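Local coordinates for protein predicted phosphatase, HAD family (Clostridium acetobutylicum, PDB 3MC1) that is a predicted phosphatase of the haloacid dehalogenase family, probably hydrolysing phosphate esters at a metal-dependent aspartate site, though its substrate is not established, at residues 141-144 with 145-148; 165-168 with 169-173. One frame throughout, in Å; residues are numbered along the deposited sequence.

Interaction 1: residues 141-144 with 145-148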
loop_
_atom_site.group_PDB
_atom_site.type_symbol
_atom_site.label_atom_id
_atom_site.label_comp_id
_atom_site.label_asym_id
_atom_site.label_seq_id
_atom_site.Cartn_x
_atom_site.Cartn_y
_atom_site.Cartn_z
ATOM N N LEU A 141 12.901 -1.494 -7.853
ATOM C CA LEU A 141 12.475 -2.088 -6.589
ATOM C C LEU A 141 11.019 -1.642 -6.474
ATOM O O LEU A 141 10.762 -0.463 -6.241
ATOM C CB LEU A 141 13.299 -1.513 -5.433
ATOM C CG LEU A 141 12.942 -1.958 -4.013
ATOM C CD1 LEU A 141 13.255 -3.435 -3.852
ATOM C CD2 LEU A 141 13.737 -1.134 -2.997
ATOM N N SER A 142 10.067 -2.555 -6.656
ATOM C CA SER A 142 8.668 -2.153 -6.582
ATOM C C SER A 142 7.615 -3.192 -6.204
ATOM O O SER A 142 6.548 -2.812 -5.722
ATOM C CB SER A 142 8.252 -1.483 -7.898
ATOM O OG SER A 142 8.386 -2.369 -8.992
ATOM N N THR A 143 7.869 -4.483 -6.418
ATOM C CA THR A 143 6.850 -5.468 -6.042
ATOM C C THR A 143 6.774 -5.545 -4.524
ATOM O O THR A 143 7.749 -5.255 -3.832
ATOM C CB THR A 143 7.134 -6.884 -6.618
ATOM O OG1 THR A 143 8.380 -7.377 -6.118
ATOM C CG2 THR A 143 7.173 -6.840 -8.152
ATOM N N LYS A 144 5.607 -5.921 -4.011
ATOM C CA LYS A 144 5.392 -6.017 -2.575
ATOM C C LYS A 144 6.437 -6.909 -1.902
ATOM O O LYS A 144 6.988 -6.558 -0.857
ATOM C CB LYS A 144 3.971 -6.537 -2.309
ATOM C CG LYS A 144 3.499 -6.413 -0.869
ATOM C CD LYS A 144 3.601 -4.985 -0.325
ATOM C CE LYS A 144 2.905 -3.958 -1.222
ATOM N NZ LYS A 144 1.486 -4.299 -1.539
ATOM N N GLU A 145 6.709 -8.059 -2.508
ATOM C CA GLU A 145 7.702 -8.984 -1.972
ATOM C C GLU A 145 9.067 -8.318 -1.848
ATOM O O GLU A 145 9.732 -8.430 -0.824
ATOM C CB GLU A 145 7.853 -10.201 -2.881
ATOM C CG GLU A 145 9.097 -11.023 -2.572
ATOM C CD GLU A 145 9.376 -12.087 -3.614
ATOM O OE1 GLU A 145 9.486 -11.734 -4.806
ATOM O OE2 GLU A 145 9.490 -13.274 -3.240
ATOM N N ASP A 146 9.480 -7.619 -2.897
ATOM C CA ASP A 146 10.794 -6.981 -2.894
ATOM C C ASP A 146 10.931 -5.805 -1.932
ATOM O O ASP A 146 11.997 -5.597 -1.360
ATOM C CB ASP A 146 11.177 -6.536 -4.313
ATOM C CG ASP A 146 11.269 -7.704 -5.303
ATOM O OD1 ASP A 146 11.343 -8.876 -4.860
ATOM O OD2 ASP A 146 11.285 -7.445 -6.534
ATOM N N VAL A 147 9.866 -5.031 -1.744
ATOM C CA VAL A 147 9.949 -3.892 -0.838
ATOM C C VAL A 147 9.933 -4.360 0.618
ATOM O O VAL A 147 10.643 -3.813 1.466
ATOM C CB VAL A 147 8.797 -2.888 -1.097
ATOM C CG1 VAL A 147 8.807 -1.784 -0.052
ATOM C CG2 VAL A 147 8.963 -2.279 -2.484
ATOM N N ILE A 148 9.131 -5.379 0.906
ATOM C CA ILE A 148 9.080 -5.904 2.264
ATOM C C ILE A 148 10.462 -6.492 2.604
ATOM O O ILE A 148 10.999 -6.254 3.684
ATOM C CB ILE A 148 7.992 -7.001 2.398
ATOM C CG1 ILE A 148 6.598 -6.355 2.356
ATOM C CG2 ILE A 148 8.195 -7.776 3.699
ATOM C CD1 ILE A 148 5.422 -7.352 2.270
HETATM O O HOH W 1 10.535 -5.204 -7.544
#

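Interaction 2: residues 165-168 with 169-173. With NA (sodium ion), chain C.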
loop_
_atom_site.group_PDB
_atom_site.type_symbol
_atom_site.label_atom_id
_atom_site.label_comp_id
_atom_site.label_asym_id
_atom_site.label_seq_id
_atom_site.Cartn_x
_atom_site.Cartn_y
_atom_site.Cartn_z
ATOM N N ILE A 165 0.477 -5.831 7.283
ATOM C CA ILE A 165 -0.923 -5.420 7.215
ATOM C C ILE A 165 -1.186 -4.824 5.827
ATOM O O ILE A 165 -0.483 -3.896 5.407
ATOM C CB ILE A 165 -1.268 -4.342 8.287
ATOM C CG1 ILE A 165 -1.292 -4.943 9.709
ATOM C CG2 ILE A 165 -2.674 -3.810 8.030
ATOM C CD1 ILE A 165 -0.124 -5.778 10.067
ATOM N N GLY A 166 -2.192 -5.352 5.126
ATOM C CA GLY A 166 -2.514 -4.861 3.793
ATOM C C GLY A 166 -3.972 -5.127 3.438
ATOM O O GLY A 166 -4.656 -5.860 4.158
ATOM N N ASP A 167 -4.440 -4.551 2.327
ATOM C CA ASP A 167 -5.828 -4.709 1.893
ATOM C C ASP A 167 -6.014 -5.555 0.632
ATOM O O ASP A 167 -7.143 -5.924 0.292
ATOM C CB ASP A 167 -6.467 -3.323 1.670
ATOM C CG ASP A 167 -5.757 -2.504 0.592
ATOM O OD1 ASP A 167 -4.508 -2.373 0.650
ATOM O OD2 ASP A 167 -6.453 -1.981 -0.317
ATOM N N ARG A 168 -4.912 -5.884 -0.045
ATOM C CA ARG A 168 -4.985 -6.652 -1.286
ATOM C C ARG A 168 -4.242 -7.990 -1.227
ATOM O O ARG A 168 -3.405 -8.222 -0.354
ATOM C CB ARG A 168 -4.419 -5.818 -2.444
ATOM C CG ARG A 168 -5.039 -4.425 -2.618
ATOM C CD ARG A 168 -6.499 -4.495 -3.030
ATOM N NE ARG A 168 -6.687 -5.183 -4.307
ATOM C CZ ARG A 168 -6.430 -4.653 -5.499
ATOM N NH1 ARG A 168 -5.973 -3.410 -5.598
ATOM N NH2 ARG A 168 -6.617 -5.373 -6.598
ATOM N N GLU A 169 -4.549 -8.863 -2.178
ATOM C CA GLU A 169 -3.911 -10.172 -2.251
ATOM C C GLU A 169 -2.404 -10.010 -2.431
ATOM O O GLU A 169 -1.632 -10.862 -2.009
ATOM C CB GLU A 169 -4.477 -10.963 -3.428
ATOM C CG GLU A 169 -4.163 -10.341 -4.780
ATOM C CD GLU A 169 -4.662 -11.187 -5.935
ATOM O OE1 GLU A 169 -4.366 -12.404 -5.949
ATOM O OE2 GLU A 169 -5.341 -10.634 -6.828
ATOM N N TYR A 170 -1.997 -8.910 -3.060
ATOM C CA TYR A 170 -0.585 -8.631 -3.296
ATOM C C TYR A 170 0.169 -8.508 -1.976
ATOM O O TYR A 170 1.343 -8.892 -1.871
ATOM C CB TYR A 170 -0.446 -7.342 -4.099
ATOM C CG TYR A 170 -1.220 -7.382 -5.395
ATOM C CD1 TYR A 170 -0.822 -8.219 -6.436
ATOM C CD2 TYR A 170 -2.378 -6.620 -5.566
ATOM C CE1 TYR A 170 -1.556 -8.302 -7.618
ATOM C CE2 TYR A 170 -3.126 -6.696 -6.746
ATOM C CZ TYR A 170 -2.707 -7.541 -7.768
ATOM O OH TYR A 170 -3.436 -7.633 -8.935
ATOM N N ASP A 171 -0.510 -7.964 -0.970
ATOM C CA ASP A 171 0.093 -7.812 0.340
ATOM C C ASP A 171 0.272 -9.173 0.998
ATOM O O ASP A 171 1.301 -9.438 1.619
ATOM C CB ASP A 171 -0.779 -6.908 1.201
ATOM C CG ASP A 171 -0.818 -5.493 0.670
ATOM O OD1 ASP A 171 0.266 -4.887 0.591
ATOM O OD2 ASP A 171 -1.910 -4.996 0.327
ATOM N N VAL A 172 -0.727 -10.038 0.850
ATOM C CA VAL A 172 -0.667 -11.377 1.426
ATOM C C VAL A 172 0.456 -12.170 0.763
ATOM O O VAL A 172 1.268 -12.794 1.442
ATOM C CB VAL A 172 -2.011 -12.135 1.237
ATOM C CG1 VAL A 172 -1.930 -13.506 1.889
ATOM C CG2 VAL A 172 -3.156 -11.332 1.845
ATOM N N ILE A 173 0.496 -12.132 -0.566
ATOM C CA ILE A 173 1.520 -12.836 -1.326
ATOM C C ILE A 173 2.913 -12.312 -0.957
ATOM O O ILE A 173 3.846 -13.093 -0.758
ATOM C CB ILE A 173 1.268 -12.670 -2.853
ATOM C CG1 ILE A 173 -0.100 -13.257 -3.210
ATOM C CG2 ILE A 173 2.369 -13.351 -3.653
ATOM C CD1 ILE A 173 -0.610 -12.896 -4.590
HETATM NA NA NA C . -2.893 -1.265 -0.529
HETATM O O HOH W 2 -4.708 -0.770 -1.978
HETATM O O HOH W 3 -5.761 -5.291 -9.134
HETATM O O HOH W 4 -2.025 -2.984 -1.615
#

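Interaction 1: residues 141-144 with 145-148
T143 and D146 meet at the start of helix 144-155, where the threonine holds the N-cap position. Its OG1, set between the backbone N and the carbonyl carbon (chi1 61°), is turned toward the first helical turn and accepts a weak bond from D146 N at 3.4 Å. A short hydroxyl-bearing residue suits this place, because the first amides of a helix lack carbonyl partners within it. The carboxylate of D146 leans back over the cap, and its OD2 lies 2.9 Å from T143 OG1. D146 OD2 accepts a hydrogen bond from a water 2.6 Å away. That water in turn takes the N-H of S142, tying the incoming loop to the first turn. The regular helical bonds begin at once, V147 N to T143 O at 3.0 Å and I148 N to K144 O at 3.0 Å.

K144 can be followed outward. Its CB only starts the chain away from the helix, and the first packing atom is CG. CG and CD pass across CD1 of I148, with CG at 3.8 Å, and bends at chi2, chi3 and chi4 curl the chain until NZ reaches D171. Lysine offers both an apolar stem for the isoleucine and a charged end for a buried acid. On another side of the turn, L141 CD1 slides past D146 and comes 3.5 Å from its O, while CG2 of V147 packs near L141 CG. The whole is a threonine N-cap whose next residue, K144, sits near the sodium ion, consistent with the lysine of HAD motif III.

Interaction 2: residues 165-168 with 169-173
R168 N donates to D171 OD2 at 3.2 Å, nearly straight at 160°, on the anti lone pair of the carboxylate. The same oxygen takes a weak bond from D167 N and one from a water at 2.8 Å that is itself a sodium ligand, so D171 acts in the second shell. Its OD1 is salt-bridged to K144. D167, whose OD1 binds sodium at 2.3 Å, completes the site with D10 OD2, the backbone O of D12 and two waters; its OD2 accepts a hydrogen bond from F189 N. An acidic loop at the end of strand 162-166, leading into helix 169-176, is where HAD motif IV places its acidic residues, while D10 and D12 come from the loop after strand 6-9.

Carbonyl O of R168, the N-cap residue, receives D171 N at 3.0 Å, and V172 N weakly. G166, having no side chain, lets CB and CG of D171 lie against its CA, with CG at 3.6 Å. Farther out, the R168 chain, bent at chi2 and chi3, runs beside Y170. The guanidinium stands 76° from the ring, with Y170 CE2 over its face 3.7 Å from NH2, while NE salt-bridges E194.

In the fold
Along the chain, strand 131-135 leads through a loop to interaction 1, which closes the short turn at the start of helix 144-155. The helix returns to strand 162-166, and interaction 2 then closes the next turn, into helix 169-176. The two contacts are therefore in series, neither enclosing nor crossing the other, with centres about 12 Å apart. They meet in space through K144 NZ and D171 OD1, 2.5 Å apart in a salt bridge, and through K144 CG against Y170 O. Together they join two helix starts beside the sodium site, near strand 6-9, whose following loop brings in D10 and D12.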